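Long-range contacts in ectonucleotide pyrophosphatase/phosphodiesterase family member 5 (Mus musculus, PDB 5VEO), which probably hydrolyses nucleotide phosphodiester or pyrophosphate bonds at a zinc-containing active site, as an ectoenzyme of the nucleotide pyrophosphatase/phosphodiesterase family: residues Ser20-Arg25 against Thr222-Met227; Phe24-Leu29 against Ala330-His335; His246-Asp251 against Leu259-Lys264. The protein carries 1 engineered substitution. All blocks are in the same frame, centred on the assembly; numbering follows the deposited sequence.

Interactions 1 and 2 form one continuous region, with centres about 8 Å apart. They share F24 and R25. Two probable backbone hydrogen bonds join their other segments: G226 N to M334 O (2.9 Å) and M227 N to E333 O (3.0 Å). Interaction 1 holds a zinc and the AMP bound to it; interaction 2 continues from it through the shared residues and carries no zinc ligand. Interaction 3 is a surface hairpin contact in a separate antiparallel sheet. Its centre is about 32 Å from that of interaction 1 and about 33 Å from that of interaction 2, with nearest atoms about 12 Å away in both cases. Another AMP touches its E262, far from the zinc.

Interaction 1: residues Ser20-Arg25 against Thr222-Met227; sequences SFDGFR and TSDHGM. With ZN (zinc ion), chain E; AMP (adenosine monophosphate), chain Q.
In this alkaline phosphatase-superfamily fold, two loops leaving the parallel strands 16-21 and 218-222 meet at a zinc. Just before the loops S20 pairs with T222, F21 N donating to T222 O (3.2 Å), while S20 OG is hydrogen-bonded to H62. The metal takes D22 OD1 (1.9 Å), D224 OD2 (2.0 Å), H225 NE2 and AMP O3P (1.8 Å); the cation probably offsets repulsion between the two carboxylates, whose planes stand 90° apart. Each of the three protein ligands has its second polar atom hydrogen-bonded. D22 OD2 is hydrogen-bonded to Y172 OH, and D224 OD1 accepts G23 N (2.9 Å) nearly along its C-O axis. H225 ND1 gives its hydrogen, in the ring plane, to a lone pair of G226 O (2.7 Å), which fixes the imidazole's rotation.

The small hydroxyl of S223 fits into the type II turn F21-F24. Its OG donates to F21 O at 2.6 Å and accepts F24 N along an almost straight bond (169°). G23, third in the turn, has the positive phi (73°) that glycine adopts easily. G226 has no side chain, so R25 CB packs directly on its CA. R25 turns NE and NH2 to D27, while NH1 meets M227 O in the guanidinium plane at 2.9 Å.

Interaction 2: residues Phe24-Leu29 against Ala330-His335; sequences FRWDYL and ALAEMH
R25 and E333 run side by side, pointing the same way, and carry one half of this loop-to-loop contact. The methylene E333 CG lies over one face of the guanidinium, whose plane is turned 39° from that of the carboxylate. E333 OE1 sits well out of the guanidinium plane; its ion pair with R25 NH1 is long (3.8 Å) and rests on charge alone, while T228 supplies its hydrogen bond. A bend at chi3 (89°) swings the arginine head to D27, held side-on in a salt bridge: NE meets OD2 in plane at 2.7 Å, and NH2 reaches OD1 at a tilt. R25 thus links D27 and, weakly, E333 in one network. The broad ring of Y28 supports the arginine, with R25 CB over its centre.

W26 makes the other half. Its CG occupies the crowded position between N and the carbonyl carbon (chi1 67°), which brings CD1 and NE1 of the indole near A332 O (3.2 Å from CD1). H335 O lies at the indole edge, in plane, and accepts W26 N at 3.0 Å, while D27 CB covers the centre of one indole face. The H335 ring heads to Q49 and N329.

The contact joins the loop after strand 16-21 to the 3-10 turn preceding strand 338-341, with W26 and A332 on Q49 of strand 45-51 and Y28 against M190 and I194 of helix 190-210.

Interaction 3: residues His246-Asp251 against Leu259-Lys264; sequences HYTLID and LPKEGK
A β hairpin at the edge of a four-stranded antiparallel sheet brings strand 247-249 alongside the end of strand 255-260. T248 and L259 form a hydrogen-bonded pair: T248 N reaches L259 O, and L259 N meets T248 O nearly along the C=O axis (both 2.9 Å). Next to them Y247 and P260 form a non-hydrogen-bonded pair, which suits proline because this pair asks for no N-H toward strand 247-249. One step further, K261 N donates to H246 O (2.9 Å) from above the carbonyl plane.

T248 and L259 share one face of the sheet. Past the corner at I250, its CG1 meets L259 CB at 4.3 Å, an apolar patch that also touches F82 of strand 80-83. A water lies 2.7 Å from T248 OG1 and donates to L259 O, also at 2.7 Å, so that carbonyl is gripped twice. On the other face Y247 CB lies beside P260, whose ring packs on F265 and V268, and the phenol reaches out to Q314.

Beyond the strands, a type II turn K261-K264 reverses the chain, closed by K264 N to K261 O (3.0 Å). G263 takes its positive phi (84°) without strain. H246 ND1 is hydrogen-bonded to E267 of helix 265-272, which would tend to stabilise positive charge on the ring; the nearby K264 ammonium would tend to oppose it, so the charge stays open. In K264, the helix N-cap, a bend at chi2 (-60°) lays the aliphatic chain along H246, CG near H246 CB. That chain suits the flat face of the imidazole: K264 CE sits 4.1 Å from the H246 ring centroid, 7° off its normal, in a CH-pi contact.

Interaction 1: residues Ser20-Arg25 against Thr222-Met227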
loop_
_atom_site.group_PDB
_atom_site.type_symbol
_atom_site.label_atom_id
_atom_site.label_comp_id
_atom_site.label_asym_id
_atom_site.label_seq_id
_atom_site.Cartn_x
_atom_site.Cartn_y
_atom_site.Cartn_z
ATOM N N SER A 20 -3.192 -2.332 -8.471
ATOM C CA SER A 20 -3.532 -1.632 -7.230
ATOM C C SER A 20 -4.308 -0.369 -7.581
ATOM O O SER A 20 -3.779 0.529 -8.252
ATOM C CB SER A 20 -2.304 -1.265 -6.403
ATOM O OG SER A 20 -2.702 -0.509 -5.285
ATOM N N PHE A 21 -5.575 -0.334 -7.169
ATOM C CA PHE A 21 -6.354 0.896 -7.140
ATOM C C PHE A 21 -6.155 1.469 -5.757
ATOM O O PHE A 21 -6.688 0.935 -4.779
ATOM C CB PHE A 21 -7.831 0.658 -7.426
ATOM C CG PHE A 21 -8.113 0.244 -8.829
ATOM C CD1 PHE A 21 -7.989 1.157 -9.859
ATOM C CD2 PHE A 21 -8.543 -1.040 -9.122
ATOM C CE1 PHE A 21 -8.250 0.802 -11.139
ATOM C CE2 PHE A 21 -8.818 -1.400 -10.435
ATOM C CZ PHE A 21 -8.673 -0.480 -11.434
ATOM N N ASP A 22 -5.368 2.527 -5.667
ATOM C CA ASP A 22 -4.941 3.011 -4.366
ATOM C C ASP A 22 -6.155 3.376 -3.498
ATOM O O ASP A 22 -7.070 4.071 -3.951
ATOM C CB ASP A 22 -4.026 4.222 -4.555
ATOM C CG ASP A 22 -3.214 4.534 -3.309
ATOM O OD1 ASP A 22 -3.854 4.667 -2.233
ATOM O OD2 ASP A 22 -1.959 4.599 -3.391
ATOM N N GLY A 23 -6.152 2.927 -2.247
ATOM C CA GLY A 23 -7.167 3.353 -1.282
ATOM C C GLY A 23 -8.543 2.766 -1.502
ATOM O O GLY A 23 -9.553 3.391 -1.146
ATOM N N PHE A 24 -8.614 1.570 -2.072
ATOM C CA PHE A 24 -9.895 0.939 -2.379
ATOM C C PHE A 24 -10.267 0.072 -1.181
ATOM O O PHE A 24 -9.868 -1.092 -1.057
ATOM C CB PHE A 24 -9.829 0.146 -3.680
ATOM C CG PHE A 24 -11.180 -0.123 -4.292
ATOM C CD1 PHE A 24 -12.106 -0.958 -3.664
ATOM C CD2 PHE A 24 -11.547 0.489 -5.482
ATOM C CE1 PHE A 24 -13.355 -1.190 -4.238
ATOM C CE2 PHE A 24 -12.794 0.243 -6.063
ATOM C CZ PHE A 24 -13.695 -0.601 -5.435
ATOM N N ARG A 25 -11.010 0.677 -0.261
ATOM C CA ARG A 25 -11.491 -0.014 0.924
ATOM C C ARG A 25 -12.362 -1.202 0.513
ATOM O O ARG A 25 -13.140 -1.123 -0.441
ATOM C CB ARG A 25 -12.289 0.977 1.785
ATOM C CG ARG A 25 -12.564 0.531 3.188
ATOM C CD ARG A 25 -13.129 1.673 4.003
ATOM N NE ARG A 25 -14.557 1.727 3.903
ATOM C CZ ARG A 25 -15.315 2.650 4.488
ATOM N NH1 ARG A 25 -14.767 3.636 5.208
ATOM N NH2 ARG A 25 -16.641 2.567 4.363
ATOM N N THR A 222 -6.187 -5.508 -6.249
ATOM C CA THR A 222 -6.148 -5.268 -4.816
ATOM C C THR A 222 -5.829 -3.798 -4.569
ATOM O O THR A 222 -6.058 -2.943 -5.433
ATOM C CB THR A 222 -5.188 -6.280 -4.149
ATOM O OG1 THR A 222 -5.313 -6.212 -2.721
ATOM C CG2 THR A 222 -3.739 -6.085 -4.561
ATOM N N SER A 223 -5.376 -3.497 -3.363
ATOM C CA SER A 223 -5.089 -2.130 -2.960
ATOM C C SER A 223 -4.148 -2.177 -1.765
ATOM O O SER A 223 -3.807 -3.252 -1.246
ATOM C CB SER A 223 -6.385 -1.388 -2.642
ATOM O OG SER A 223 -6.177 -0.015 -2.422
ATOM N N ASP A 224 -3.710 -0.996 -1.356
ATOM C CA ASP A 224 -2.794 -0.854 -0.236
ATOM C C ASP A 224 -3.495 -0.700 1.112
ATOM O O ASP A 224 -2.917 -1.070 2.131
ATOM C CB ASP A 224 -1.837 0.322 -0.468
ATOM C CG ASP A 224 -2.513 1.633 -0.868
ATOM O OD1 ASP A 224 -3.720 1.696 -1.227
ATOM O OD2 ASP A 224 -1.773 2.662 -0.827
ATOM N N HIS A 225 -4.706 -0.157 1.134
ATOM C CA HIS A 225 -5.418 0.153 2.379
ATOM C C HIS A 225 -6.787 0.716 2.031
ATOM O O HIS A 225 -7.105 0.945 0.847
ATOM C CB HIS A 225 -4.654 1.198 3.212
ATOM C CG HIS A 225 -4.402 2.440 2.428
ATOM N ND1 HIS A 225 -5.402 3.342 2.116
ATOM C CD2 HIS A 225 -3.304 2.841 1.742
ATOM C CE1 HIS A 225 -4.920 4.250 1.280
ATOM N NE2 HIS A 225 -3.647 3.974 1.050
ATOM N N GLY A 226 -7.562 0.998 3.067
ATOM C CA GLY A 226 -8.857 1.626 2.955
ATOM C C GLY A 226 -8.815 3.103 3.295
ATOM O O GLY A 226 -7.888 3.835 2.913
ATOM N N MET A 227 -9.842 3.561 4.003
ATOM C CA MET A 227 -9.997 4.986 4.267
ATOM C C MET A 227 -11.029 5.160 5.373
ATOM O O MET A 227 -11.989 4.394 5.447
ATOM C CB MET A 227 -10.451 5.725 2.993
ATOM C CG MET A 227 -10.415 7.251 3.036
ATOM S SD MET A 227 -8.744 7.966 2.953
ATOM C CE MET A 227 -8.255 7.521 1.301
HETATM ZN ZN ZN E . -2.681 4.438 -0.706
HETATM P P AMP Q . -1.047 7.200 0.149
HETATM O O1P AMP Q . -0.202 6.749 1.302
HETATM O O2P AMP Q . -1.934 8.392 0.527
HETATM O O3P AMP Q . -1.881 6.076 -0.460
HETATM O "O5'" AMP Q . -0.080 7.705 -1.023
HETATM C "C5'" AMP Q . -0.559 7.684 -2.376
HETATM C "C4'" AMP Q . -0.053 8.825 -3.214
HETATM O "O4'" AMP Q . 1.304 8.569 -3.552
HETATM C "C3'" AMP Q . -0.784 8.963 -4.551
HETATM O "O3'" AMP Q . -1.633 10.089 -4.538
HETATM C "C2'" AMP Q . 0.326 9.150 -5.590
HETATM O "O2'" AMP Q . 0.174 10.264 -6.428
HETATM C "C1'" AMP Q . 1.581 9.254 -4.746
HETATM N N9 AMP Q . 2.736 8.645 -5.367
HETATM C C8 AMP Q . 2.920 7.348 -5.667
HETATM N N7 AMP Q . 4.147 7.176 -6.219
HETATM C C5 AMP Q . 4.729 8.405 -6.249
HETATM C C6 AMP Q . 6.023 8.964 -6.689
HETATM N N6 AMP Q . 6.955 8.155 -7.223
HETATM N N1 AMP Q . 6.237 10.283 -6.544
HETATM C C2 AMP Q . 5.326 11.116 -6.010
HETATM N N3 AMP Q . 4.128 10.691 -5.576
HETATM C C4 AMP Q . 3.797 9.365 -5.692
#

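Interaction 2: residues Phe24-Leu29 against Ala330-His335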
loop_
_atom_site.group_PDB
_atom_site.type_symbol
_atom_site.label_atom_id
_atom_site.label_comp_id
_atom_site.label_asym_id
_atom_site.label_seq_id
_atom_site.Cartn_x
_atom_site.Cartn_y
_atom_site.Cartn_z
ATOM N N PHE A 24 -8.614 1.570 -2.072
ATOM C CA PHE A 24 -9.895 0.939 -2.379
ATOM C C PHE A 24 -10.267 0.072 -1.181
ATOM O O PHE A 24 -9.868 -1.092 -1.057
ATOM C CB PHE A 24 -9.829 0.146 -3.680
ATOM C CG PHE A 24 -11.180 -0.123 -4.292
ATOM C CD1 PHE A 24 -12.106 -0.958 -3.664
ATOM C CD2 PHE A 24 -11.547 0.489 -5.482
ATOM C CE1 PHE A 24 -13.355 -1.190 -4.238
ATOM C CE2 PHE A 24 -12.794 0.243 -6.063
ATOM C CZ PHE A 24 -13.695 -0.601 -5.435
ATOM N N ARG A 25 -11.010 0.677 -0.261
ATOM C CA ARG A 25 -11.491 -0.014 0.924
ATOM C C ARG A 25 -12.362 -1.202 0.513
ATOM O O ARG A 25 -13.140 -1.123 -0.441
ATOM C CB ARG A 25 -12.289 0.977 1.785
ATOM C CG ARG A 25 -12.564 0.531 3.188
ATOM C CD ARG A 25 -13.129 1.673 4.003
ATOM N NE ARG A 25 -14.557 1.727 3.903
ATOM C CZ ARG A 25 -15.315 2.650 4.488
ATOM N NH1 ARG A 25 -14.767 3.636 5.208
ATOM N NH2 ARG A 25 -16.641 2.567 4.363
ATOM N N TRP A 26 -12.272 -2.277 1.306
ATOM C CA TRP A 26 -12.867 -3.571 0.966
ATOM C C TRP A 26 -14.376 -3.476 0.697
ATOM O O TRP A 26 -14.902 -4.181 -0.178
ATOM C CB TRP A 26 -12.576 -4.577 2.093
ATOM C CG TRP A 26 -13.272 -4.224 3.355
ATOM C CD1 TRP A 26 -12.924 -3.261 4.255
ATOM C CD2 TRP A 26 -14.490 -4.798 3.823
ATOM N NE1 TRP A 26 -13.873 -3.197 5.266
ATOM C CE2 TRP A 26 -14.839 -4.138 5.014
ATOM C CE3 TRP A 26 -15.322 -5.818 3.345
ATOM C CZ2 TRP A 26 -15.983 -4.464 5.739
ATOM C CZ3 TRP A 26 -16.462 -6.141 4.073
ATOM C CH2 TRP A 26 -16.768 -5.466 5.260
ATOM N N ASP A 27 -15.082 -2.616 1.421
ATOM C CA ASP A 27 -16.537 -2.530 1.287
ATOM C C ASP A 27 -16.998 -1.490 0.268
ATOM O O ASP A 27 -18.210 -1.328 0.075
ATOM C CB ASP A 27 -17.168 -2.250 2.647
ATOM C CG ASP A 27 -16.770 -0.903 3.207
ATOM O OD1 ASP A 27 -17.447 -0.408 4.137
ATOM O OD2 ASP A 27 -15.806 -0.309 2.697
ATOM N N TYR A 28 -16.073 -0.834 -0.443
ATOM C CA TYR A 28 -16.474 0.092 -1.497
ATOM C C TYR A 28 -17.252 -0.607 -2.605
ATOM O O TYR A 28 -18.027 0.045 -3.305
ATOM C CB TYR A 28 -15.247 0.778 -2.089
ATOM C CG TYR A 28 -14.642 1.949 -1.327
ATOM C CD1 TYR A 28 -13.509 2.564 -1.815
ATOM C CD2 TYR A 28 -15.209 2.476 -0.178
ATOM C CE1 TYR A 28 -12.936 3.651 -1.188
ATOM C CE2 TYR A 28 -14.625 3.579 0.470
ATOM C CZ TYR A 28 -13.492 4.158 -0.051
ATOM O OH TYR A 28 -12.920 5.245 0.560
ATOM N N LEU A 29 -17.030 -1.924 -2.788
ATOM C CA LEU A 29 -17.760 -2.741 -3.764
ATOM C C LEU A 29 -19.258 -2.577 -3.645
ATOM O O LEU A 29 -19.992 -2.817 -4.612
ATOM C CB LEU A 29 -17.438 -4.228 -3.556
ATOM C CG LEU A 29 -15.986 -4.639 -3.744
ATOM C CD1 LEU A 29 -15.842 -6.127 -3.440
ATOM C CD2 LEU A 29 -15.541 -4.324 -5.161
ATOM N N ALA A 330 -5.455 -3.467 12.286
ATOM C CA ALA A 330 -6.548 -4.333 12.705
ATOM C C ALA A 330 -7.911 -3.753 12.355
ATOM O O ALA A 330 -8.911 -4.471 12.402
ATOM C CB ALA A 330 -6.470 -4.577 14.210
ATOM N N LEU A 331 -7.974 -2.471 12.043
ATOM C CA LEU A 331 -9.247 -1.814 11.792
ATOM C C LEU A 331 -9.792 -2.198 10.426
ATOM O O LEU A 331 -9.099 -2.065 9.405
ATOM C CB LEU A 331 -9.074 -0.306 11.871
ATOM C CG LEU A 331 -8.705 0.248 13.239
ATOM C CD1 LEU A 331 -8.186 1.657 13.088
ATOM C CD2 LEU A 331 -9.910 0.239 14.168
ATOM N N ALA A 332 -11.072 -2.577 10.398
ATOM C CA ALA A 332 -11.691 -2.998 9.145
ATOM C C ALA A 332 -11.625 -1.908 8.080
ATOM O O ALA A 332 -11.422 -2.212 6.888
ATOM C CB ALA A 332 -13.142 -3.406 9.394
ATOM N N GLU A 333 -11.785 -0.636 8.479
ATOM C CA GLU A 333 -11.804 0.435 7.490
ATOM C C GLU A 333 -10.450 0.607 6.805
ATOM O O GLU A 333 -10.396 1.215 5.731
ATOM C CB GLU A 333 -12.264 1.750 8.114
ATOM C CG GLU A 333 -13.763 1.704 8.441
ATOM C CD GLU A 333 -14.374 2.946 9.008
ATOM O OE1 GLU A 333 -13.806 4.025 8.881
ATOM O OE2 GLU A 333 -15.477 2.819 9.604
ATOM N N MET A 334 -9.370 0.095 7.400
ATOM C CA MET A 334 -8.052 0.164 6.768
ATOM C C MET A 334 -7.805 -0.970 5.783
ATOM O O MET A 334 -6.784 -0.937 5.076
ATOM C CB MET A 334 -6.966 0.169 7.832
ATOM C CG MET A 334 -6.926 1.431 8.656
ATOM S SD MET A 334 -6.684 2.928 7.687
ATOM C CE MET A 334 -8.331 3.538 7.563
ATOM N N HIS A 335 -8.744 -1.941 5.673
ATOM C CA HIS A 335 -8.468 -3.133 4.872
ATOM C C HIS A 335 -8.832 -2.930 3.399
ATOM O O HIS A 335 -9.885 -2.368 3.079
ATOM C CB HIS A 335 -9.220 -4.331 5.431
ATOM C CG HIS A 335 -8.737 -4.730 6.787
ATOM N ND1 HIS A 335 -9.422 -5.594 7.608
ATOM C CD2 HIS A 335 -7.633 -4.354 7.474
ATOM C CE1 HIS A 335 -8.762 -5.736 8.745
ATOM N NE2 HIS A 335 -7.663 -5.005 8.679
#

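Interaction 3: residues His246-Asp251 against Leu259-Lys264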
loop_
_atom_site.group_PDB
_atom_site.type_symbol
_atom_site.label_atom_id
_atom_site.label_comp_id
_atom_site.label_asym_id
_atom_site.label_seq_id
_atom_site.Cartn_x
_atom_site.Cartn_y
_atom_site.Cartn_z
ATOM N N HIS A 246 11.419 21.787 20.230
ATOM C CA HIS A 246 12.095 20.736 20.973
ATOM C C HIS A 246 11.941 19.364 20.344
ATOM O O HIS A 246 12.350 18.373 20.952
ATOM C CB HIS A 246 11.598 20.728 22.416
ATOM C CG HIS A 246 12.041 21.927 23.195
ATOM N ND1 HIS A 246 11.578 22.210 24.461
ATOM C CD2 HIS A 246 12.909 22.917 22.881
ATOM C CE1 HIS A 246 12.142 23.324 24.895
ATOM N NE2 HIS A 246 12.959 23.769 23.956
ATOM N N TYR A 247 11.364 19.276 19.146
ATOM C CA TYR A 247 11.294 18.005 18.442
ATOM C C TYR A 247 11.169 18.261 16.946
ATOM O O TYR A 247 10.844 19.366 16.503
ATOM C CB TYR A 247 10.120 17.159 18.942
ATOM C CG TYR A 247 8.760 17.729 18.586
ATOM C CD1 TYR A 247 8.210 18.772 19.322
ATOM C CD2 TYR A 247 8.032 17.229 17.513
ATOM C CE1 TYR A 247 6.969 19.304 19.006
ATOM C CE2 TYR A 247 6.783 17.751 17.188
ATOM C CZ TYR A 247 6.253 18.780 17.946
ATOM O OH TYR A 247 5.025 19.315 17.617
ATOM N N THR A 248 11.421 17.211 16.163
ATOM C CA THR A 248 11.172 17.225 14.727
ATOM C C THR A 248 10.069 16.221 14.432
ATOM O O THR A 248 10.110 15.082 14.915
ATOM C CB THR A 248 12.434 16.886 13.922
ATOM O OG1 THR A 248 13.494 17.771 14.293
ATOM C CG2 THR A 248 12.181 17.023 12.417
ATOM N N LEU A 249 9.077 16.653 13.661
ATOM C CA LEU A 249 7.973 15.789 13.260
ATOM C C LEU A 249 8.341 15.191 11.907
ATOM O O LEU A 249 8.331 15.877 10.885
ATOM C CB LEU A 249 6.674 16.587 13.218
ATOM C CG LEU A 249 5.362 15.834 13.065
ATOM C CD1 LEU A 249 5.172 14.758 14.135
ATOM C CD2 LEU A 249 4.218 16.851 13.103
ATOM N N ILE A 250 8.703 13.907 11.915
ATOM C CA ILE A 250 9.161 13.214 10.714
ATOM C C ILE A 250 7.989 12.832 9.812
ATOM O O ILE A 250 8.102 12.865 8.577
ATOM C CB ILE A 250 9.983 11.982 11.134
ATOM C CG1 ILE A 250 11.160 12.385 12.027
ATOM C CG2 ILE A 250 10.470 11.206 9.918
ATOM C CD1 ILE A 250 12.059 13.390 11.416
ATOM N N ASP A 251 6.878 12.421 10.413
ATOM C CA ASP A 251 5.640 12.062 9.728
ATOM C C ASP A 251 4.500 12.561 10.609
ATOM O O ASP A 251 4.616 12.509 11.837
ATOM C CB ASP A 251 5.572 10.549 9.507
ATOM C CG ASP A 251 4.533 10.140 8.473
ATOM O OD1 ASP A 251 4.085 11.006 7.670
ATOM O OD2 ASP A 251 4.201 8.927 8.447
ATOM N N LEU A 259 10.894 12.822 16.632
ATOM C CA LEU A 259 12.305 12.768 17.002
ATOM C C LEU A 259 12.580 13.925 17.949
ATOM O O LEU A 259 12.770 15.066 17.493
ATOM C CB LEU A 259 13.188 12.871 15.761
ATOM C CG LEU A 259 14.705 12.911 16.005
ATOM C CD1 LEU A 259 15.150 11.692 16.756
ATOM C CD2 LEU A 259 15.407 13.014 14.673
ATOM N N PRO A 260 12.573 13.702 19.264
ATOM C CA PRO A 260 12.896 14.789 20.188
ATOM C C PRO A 260 14.312 15.272 19.940
ATOM O O PRO A 260 15.190 14.489 19.572
ATOM C CB PRO A 260 12.763 14.138 21.571
ATOM C CG PRO A 260 11.884 12.963 21.359
ATOM C CD PRO A 260 12.240 12.464 19.980
ATOM N N LYS A 261 14.517 16.573 20.109
ATOM C CA LYS A 261 15.869 17.104 20.115
ATOM C C LYS A 261 16.647 16.503 21.279
ATOM O O LYS A 261 16.081 15.940 22.219
ATOM C CB LYS A 261 15.851 18.623 20.228
ATOM C CG LYS A 261 15.043 19.294 19.153
ATOM C CD LYS A 261 15.857 19.736 17.970
ATOM C CE LYS A 261 14.960 20.592 17.089
ATOM N NZ LYS A 261 15.672 21.532 16.189
ATOM N N GLU A 262 17.959 16.639 21.216
ATOM C CA GLU A 262 18.815 16.088 22.261
ATOM C C GLU A 262 18.416 16.618 23.633
ATOM O O GLU A 262 18.235 17.825 23.819
ATOM C CB GLU A 262 20.263 16.433 21.977
ATOM C CG GLU A 262 21.187 15.956 23.100
ATOM C CD GLU A 262 22.650 16.005 22.738
ATOM O OE1 GLU A 262 22.965 16.575 21.667
ATOM O OE2 GLU A 262 23.470 15.469 23.531
ATOM N N GLY A 263 18.259 15.709 24.593
ATOM C CA GLY A 263 17.853 16.078 25.934
ATOM C C GLY A 263 16.365 16.245 26.160
ATOM O O GLY A 263 15.947 16.399 27.319
ATOM N N LYS A 264 15.545 16.220 25.109
ATOM C CA LYS A 264 14.127 16.519 25.250
ATOM C C LYS A 264 13.240 15.287 25.223
ATOM O O LYS A 264 12.008 15.429 25.217
ATOM C CB LYS A 264 13.675 17.478 24.151
ATOM C CG LYS A 264 14.593 18.673 23.984
ATOM C CD LYS A 264 14.691 19.493 25.253
ATOM C CE LYS A 264 15.602 20.689 25.055
ATOM N NZ LYS A 264 15.973 21.276 26.366
HETATM O O HOH W 1 14.724 16.652 16.447
#